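Local coordinates for putative phosphatase (Bacteroides thetaiotaomicron, PDB 3KYA), which is a putative phosphatase of unproven activity that binds zinc and probably combines an IPT/TIG domain with a six-bladed beta-propeller, at residues 269-274 with 304-309; 334-339 with 348-353. All coordinates share one frame; numbering follows the deposited sequence.

Contact 1: 269-274 with 304-309; sequences GQVFRL and FTIADP
Phe304 O receives two groups from the neighbouring strand: Val271 N donates a hydrogen bond at 3.0 Å, meeting the oxygen nearly end-on to its carbonyl, and Gln270 CA adds a weaker CA-H...O contact at 3.5 Å. A similar pair of approaches is made at Gly269 O, where the donor is Ile306 N, 3.1 Å away and standing 36° out of the carbonyl plane, while Thr305 CA lies 3.4 Å from that oxygen. Gln270 and Thr305, between the two grips, form an antiparallel non-hydrogen-bonded pair. Strands 270-274 and 300-305 are the third and the outermost of a four-stranded antiparallel sheet, a blade of what the topology indicates is a six-bladed beta-propeller, and the contact marks the point where the outer strand ends and the chain leaves for the next blade. On the face carrying Val271, Phe304 has CG wedged between its backbone N and carbonyl carbon (chi1 41°). The ring thereby runs alongside the valine, with Phe304 CE1 3.7 Å from Val271 CG2. Val271 CG2 also meets Ile306 CG2 at 3.8 Å, the two side chains crossing at about a right angle, and Phe313 of the next blade packs on both Val271 and Ile306. The other face is more sparsely joined: Gln270 CG approaches Thr305 CG2 at 4.2 Å, whereas the amide of Gln270 is engaged by Lys268 N and Glu267.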
# COMPACT_ATOMS: atom_id res chain seq x y z
N GLY A 269 25.14 -12.52 21.72
CA GLY A 269 23.81 -12.59 21.10
C GLY A 269 23.22 -13.99 21.18
O GLY A 269 22.50 -14.41 20.28
N GLN A 270 23.53 -14.71 22.25
CA GLN A 270 22.99 -16.05 22.48
C GLN A 270 21.48 -16.04 22.68
O GLN A 270 20.94 -15.08 23.22
CB GLN A 270 23.56 -16.68 23.76
CG GLN A 270 25.06 -16.93 23.86
CD GLN A 270 25.88 -15.79 24.46
OE1 GLN A 270 25.58 -14.62 24.27
NE2 GLN A 270 26.96 -16.15 25.14
N VAL A 271 20.82 -17.11 22.25
CA VAL A 271 19.41 -17.33 22.56
C VAL A 271 19.34 -18.66 23.32
O VAL A 271 19.80 -19.69 22.81
CB VAL A 271 18.49 -17.35 21.31
CG1 VAL A 271 17.08 -17.82 21.68
CG2 VAL A 271 18.43 -15.96 20.68
N PHE A 272 18.80 -18.60 24.54
CA PHE A 272 18.65 -19.77 25.41
C PHE A 272 17.18 -20.18 25.52
O PHE A 272 16.30 -19.32 25.51
CB PHE A 272 19.16 -19.48 26.83
CG PHE A 272 20.61 -19.11 26.90
CD1 PHE A 272 21.59 -20.08 26.78
CD2 PHE A 272 21.00 -17.80 27.13
CE1 PHE A 272 22.94 -19.74 26.85
CE2 PHE A 272 22.34 -17.46 27.21
CZ PHE A 272 23.31 -18.43 27.07
N ARG A 273 16.95 -21.48 25.65
CA ARG A 273 15.61 -22.07 25.78
C ARG A 273 15.48 -22.85 27.08
O ARG A 273 16.25 -23.79 27.31
CB ARG A 273 15.36 -23.03 24.62
CG ARG A 273 13.96 -23.66 24.56
CD ARG A 273 13.92 -24.76 23.50
NE ARG A 273 12.59 -25.32 23.27
CZ ARG A 273 11.97 -26.20 24.06
NH1 ARG A 273 12.53 -26.61 25.19
NH2 ARG A 273 10.77 -26.65 23.73
N LEU A 274 14.50 -22.48 27.90
CA LEU A 274 14.21 -23.17 29.15
C LEU A 274 12.78 -23.71 29.16
O LEU A 274 11.82 -22.97 28.88
CB LEU A 274 14.40 -22.23 30.35
CG LEU A 274 14.00 -22.81 31.72
CD1 LEU A 274 14.83 -24.06 32.06
CD2 LEU A 274 14.14 -21.75 32.79
N PHE A 304 21.54 -20.95 19.38
CA PHE A 304 22.41 -20.26 18.44
C PHE A 304 22.76 -18.88 18.97
O PHE A 304 22.27 -18.46 20.04
CB PHE A 304 21.71 -20.12 17.07
CG PHE A 304 20.23 -19.76 17.17
CD1 PHE A 304 19.83 -18.50 17.57
CD2 PHE A 304 19.26 -20.69 16.84
CE1 PHE A 304 18.47 -18.17 17.66
CE2 PHE A 304 17.90 -20.38 16.94
CZ PHE A 304 17.51 -19.11 17.34
N THR A 305 23.66 -18.22 18.24
CA THR A 305 24.00 -16.82 18.42
C THR A 305 23.38 -16.20 17.17
O THR A 305 23.56 -16.74 16.08
CB THR A 305 25.51 -16.58 18.51
OG1 THR A 305 26.17 -17.24 17.42
CG2 THR A 305 26.06 -17.14 19.83
N ILE A 306 22.66 -15.08 17.28
CA ILE A 306 21.97 -14.55 16.10
C ILE A 306 22.84 -13.79 15.09
O ILE A 306 22.51 -13.76 13.91
CB ILE A 306 20.70 -13.71 16.47
CG1 ILE A 306 21.07 -12.32 17.03
CG2 ILE A 306 19.81 -14.52 17.44
CD1 ILE A 306 19.83 -11.42 17.35
N ALA A 307 23.92 -13.16 15.55
CA ALA A 307 24.81 -12.36 14.71
C ALA A 307 26.20 -12.25 15.34
O ALA A 307 26.83 -13.26 15.64
CB ALA A 307 24.21 -10.98 14.47
N ASP A 308 26.65 -11.02 15.58
CA ASP A 308 27.97 -10.76 16.16
C ASP A 308 27.88 -10.42 17.64
O ASP A 308 26.78 -10.30 18.18
CB ASP A 308 28.60 -9.61 15.40
CG ASP A 308 28.82 -9.95 13.97
OD1 ASP A 308 29.58 -10.92 13.72
OD2 ASP A 308 28.25 -9.25 13.11
N PRO A 309 29.03 -10.31 18.32
CA PRO A 309 28.99 -9.99 19.75
C PRO A 309 28.43 -8.60 20.04
O PRO A 309 28.44 -7.73 19.16
CB PRO A 309 30.46 -10.05 20.17
CG PRO A 309 31.09 -10.97 19.19
CD PRO A 309 30.39 -10.70 17.90

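Contact 2: 334-339 with 348-353; sequences FMRSDY and TPYNFV. With EDO (1,2-ethanediol), chain I.
Tyr350 holds CG between its backbone N and carbonyl carbon (chi1 59°), while Arg336 has CG anti to the backbone N (chi1 -175°) and stays extended as far as NE. Together these torsions run the two side chains side by side, pointing the same way, with the guanidinium beside the hydroxyl and its plane 26° from the ring's; Tyr350 OH lies 3.4 Å from Arg336 CD. Beneath them the two residues form an antiparallel hydrogen-bonded pair, Arg336 N reaching Tyr350 O at 2.8 Å and Tyr350 N returning a bond to Arg336 O, which also lies over one face of the tyrosine ring. Further along this beta hairpin a classic beta bulge sets Phe352 and Val353 against Phe334. Phe334 O accepts from both amides, Phe352 N at 2.9 Å and Val353 N at 3.2 Å. The Phe352 ring has Arg336 CD over one face and Val353 CG1 over the other. Away from the arginine, the bent chain of selenomethionine Met335 brings Met335 CE to 3.9 Å from Pro349 CG. At the polar end, Arg336 NH1 makes a salt bridge to Asp338 OD1 at 2.7 Å. Asp338 OD2 accepts from O2 of an ethanediol, probably from the crystallisation liquor, to which Tyr350 OH also donates. With Arg336 on OD1 and Tyr68 of the second subunit hydrogen-bonded to OD2, Asp338 is probably held as the anion at this interface.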
# COMPACT_ATOMS: atom_id res chain seq x y z
N PHE A 334 15.50 -5.90 12.26
CA PHE A 334 14.83 -7.10 12.75
C PHE A 334 15.25 -8.31 11.92
O PHE A 334 15.41 -8.23 10.68
CB PHE A 334 13.27 -7.01 12.64
CG PHE A 334 12.61 -6.14 13.67
CD1 PHE A 334 12.44 -4.79 13.44
CD2 PHE A 334 12.08 -6.69 14.84
CE1 PHE A 334 11.82 -3.98 14.40
CE2 PHE A 334 11.48 -5.89 15.79
CZ PHE A 334 11.34 -4.53 15.55
N MSE A 335 15.42 -9.43 12.62
CA MSE A 335 15.65 -10.72 12.01
C MSE A 335 14.37 -11.55 12.20
O MSE A 335 13.54 -11.23 13.07
CB MSE A 335 16.85 -11.43 12.64
CG MSE A 335 18.16 -10.65 12.57
SE MSE A 335 19.68 -11.66 13.24
CE MSE A 335 19.88 -12.88 11.74
N ARG A 336 14.20 -12.58 11.38
CA ARG A 336 13.06 -13.47 11.45
C ARG A 336 13.56 -14.88 11.67
O ARG A 336 14.54 -15.31 11.06
CB ARG A 336 12.23 -13.40 10.19
CG ARG A 336 10.93 -14.22 10.20
CD ARG A 336 10.21 -14.03 8.86
NE ARG A 336 8.89 -14.66 8.75
CZ ARG A 336 8.68 -15.97 8.63
NH1 ARG A 336 9.70 -16.81 8.66
NH2 ARG A 336 7.46 -16.45 8.52
N SER A 337 12.86 -15.61 12.54
CA SER A 337 13.18 -16.99 12.84
C SER A 337 11.94 -17.89 12.73
O SER A 337 10.89 -17.59 13.32
CB SER A 337 13.77 -17.04 14.26
OG SER A 337 14.02 -18.36 14.69
N ASP A 338 12.05 -18.98 11.97
CA ASP A 338 10.96 -19.96 11.85
C ASP A 338 10.98 -20.94 13.03
O ASP A 338 12.03 -21.23 13.59
CB ASP A 338 11.05 -20.73 10.53
CG ASP A 338 10.67 -19.88 9.34
OD1 ASP A 338 9.48 -19.48 9.26
OD2 ASP A 338 11.55 -19.60 8.49
N TYR A 339 9.80 -21.43 13.41
CA TYR A 339 9.67 -22.36 14.54
C TYR A 339 9.43 -23.78 14.06
O TYR A 339 8.47 -24.04 13.35
CB TYR A 339 8.49 -21.93 15.41
CG TYR A 339 8.35 -22.65 16.74
CD1 TYR A 339 9.17 -22.31 17.81
CD2 TYR A 339 7.37 -23.62 16.94
CE1 TYR A 339 9.03 -22.94 19.07
CE2 TYR A 339 7.21 -24.26 18.19
CZ TYR A 339 8.05 -23.90 19.24
OH TYR A 339 7.91 -24.50 20.48
N THR A 348 17.90 -21.02 13.34
CA THR A 348 18.77 -19.90 13.01
C THR A 348 18.03 -18.82 12.22
O THR A 348 17.45 -19.09 11.18
CB THR A 348 20.00 -20.38 12.20
OG1 THR A 348 20.71 -21.35 12.98
CG2 THR A 348 20.91 -19.22 11.89
N PRO A 349 18.03 -17.58 12.75
CA PRO A 349 17.31 -16.49 12.08
C PRO A 349 18.05 -15.88 10.90
O PRO A 349 19.24 -16.15 10.68
CB PRO A 349 17.16 -15.44 13.20
CG PRO A 349 18.40 -15.63 14.01
CD PRO A 349 18.61 -17.14 14.04
N TYR A 350 17.33 -15.05 10.15
CA TYR A 350 17.89 -14.35 9.00
C TYR A 350 17.42 -12.90 8.98
O TYR A 350 16.37 -12.57 9.55
CB TYR A 350 17.54 -15.08 7.69
CG TYR A 350 16.04 -15.26 7.39
CD1 TYR A 350 15.30 -14.23 6.81
CD2 TYR A 350 15.39 -16.46 7.67
CE1 TYR A 350 13.95 -14.40 6.52
CE2 TYR A 350 14.04 -16.63 7.37
CZ TYR A 350 13.33 -15.60 6.80
OH TYR A 350 11.99 -15.75 6.49
N ASN A 351 18.19 -12.04 8.32
CA ASN A 351 17.85 -10.62 8.24
C ASN A 351 16.51 -10.45 7.53
O ASN A 351 16.27 -11.03 6.48
CB ASN A 351 18.97 -9.82 7.57
CG ASN A 351 20.27 -9.86 8.36
OD1 ASN A 351 20.41 -10.64 9.30
ND2 ASN A 351 21.24 -9.04 7.96
N PHE A 352 15.61 -9.67 8.13
CA PHE A 352 14.25 -9.48 7.61
C PHE A 352 13.96 -8.04 7.15
O PHE A 352 13.72 -7.82 5.96
CB PHE A 352 13.23 -9.97 8.67
CG PHE A 352 11.78 -9.83 8.25
CD1 PHE A 352 11.33 -10.37 7.06
CD2 PHE A 352 10.87 -9.17 9.07
CE1 PHE A 352 9.99 -10.23 6.67
CE2 PHE A 352 9.54 -9.02 8.68
CZ PHE A 352 9.10 -9.56 7.50
N VAL A 353 13.96 -7.07 8.07
CA VAL A 353 13.72 -5.67 7.70
C VAL A 353 14.71 -4.75 8.41
O VAL A 353 15.12 -5.02 9.53
CB VAL A 353 12.28 -5.20 8.01
CG1 VAL A 353 11.26 -5.90 7.11
CG2 VAL A 353 11.96 -5.40 9.50
C1 EDO I . 9.30 -19.12 4.79
O1 EDO I . 8.93 -20.04 5.83
C2 EDO I . 9.94 -17.89 5.41
O2 EDO I . 11.00 -18.25 6.29
O HOH W 1 14.67 -19.11 10.72

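From the N terminus the chain passes the IPT/TIG region and the earlier blades before strand 270-274, then makes an excursion through helix 276-284 that contact 1 closes when strand 300-305 returns. It next enters the following blade at strand 313-317, and contact 2 closes the tight hairpin between strands 333-340 and 345-352. The two closures therefore follow in series, neither enclosing nor crossing the other, each joining the third and fourth strands of its own sheet. Their centres lie 12 Å apart, and they meet directly: the ring of Phe304 and the methyl CG2 of Ile306 pack on Pro349, tying the two neighbouring blades together near their outer strands.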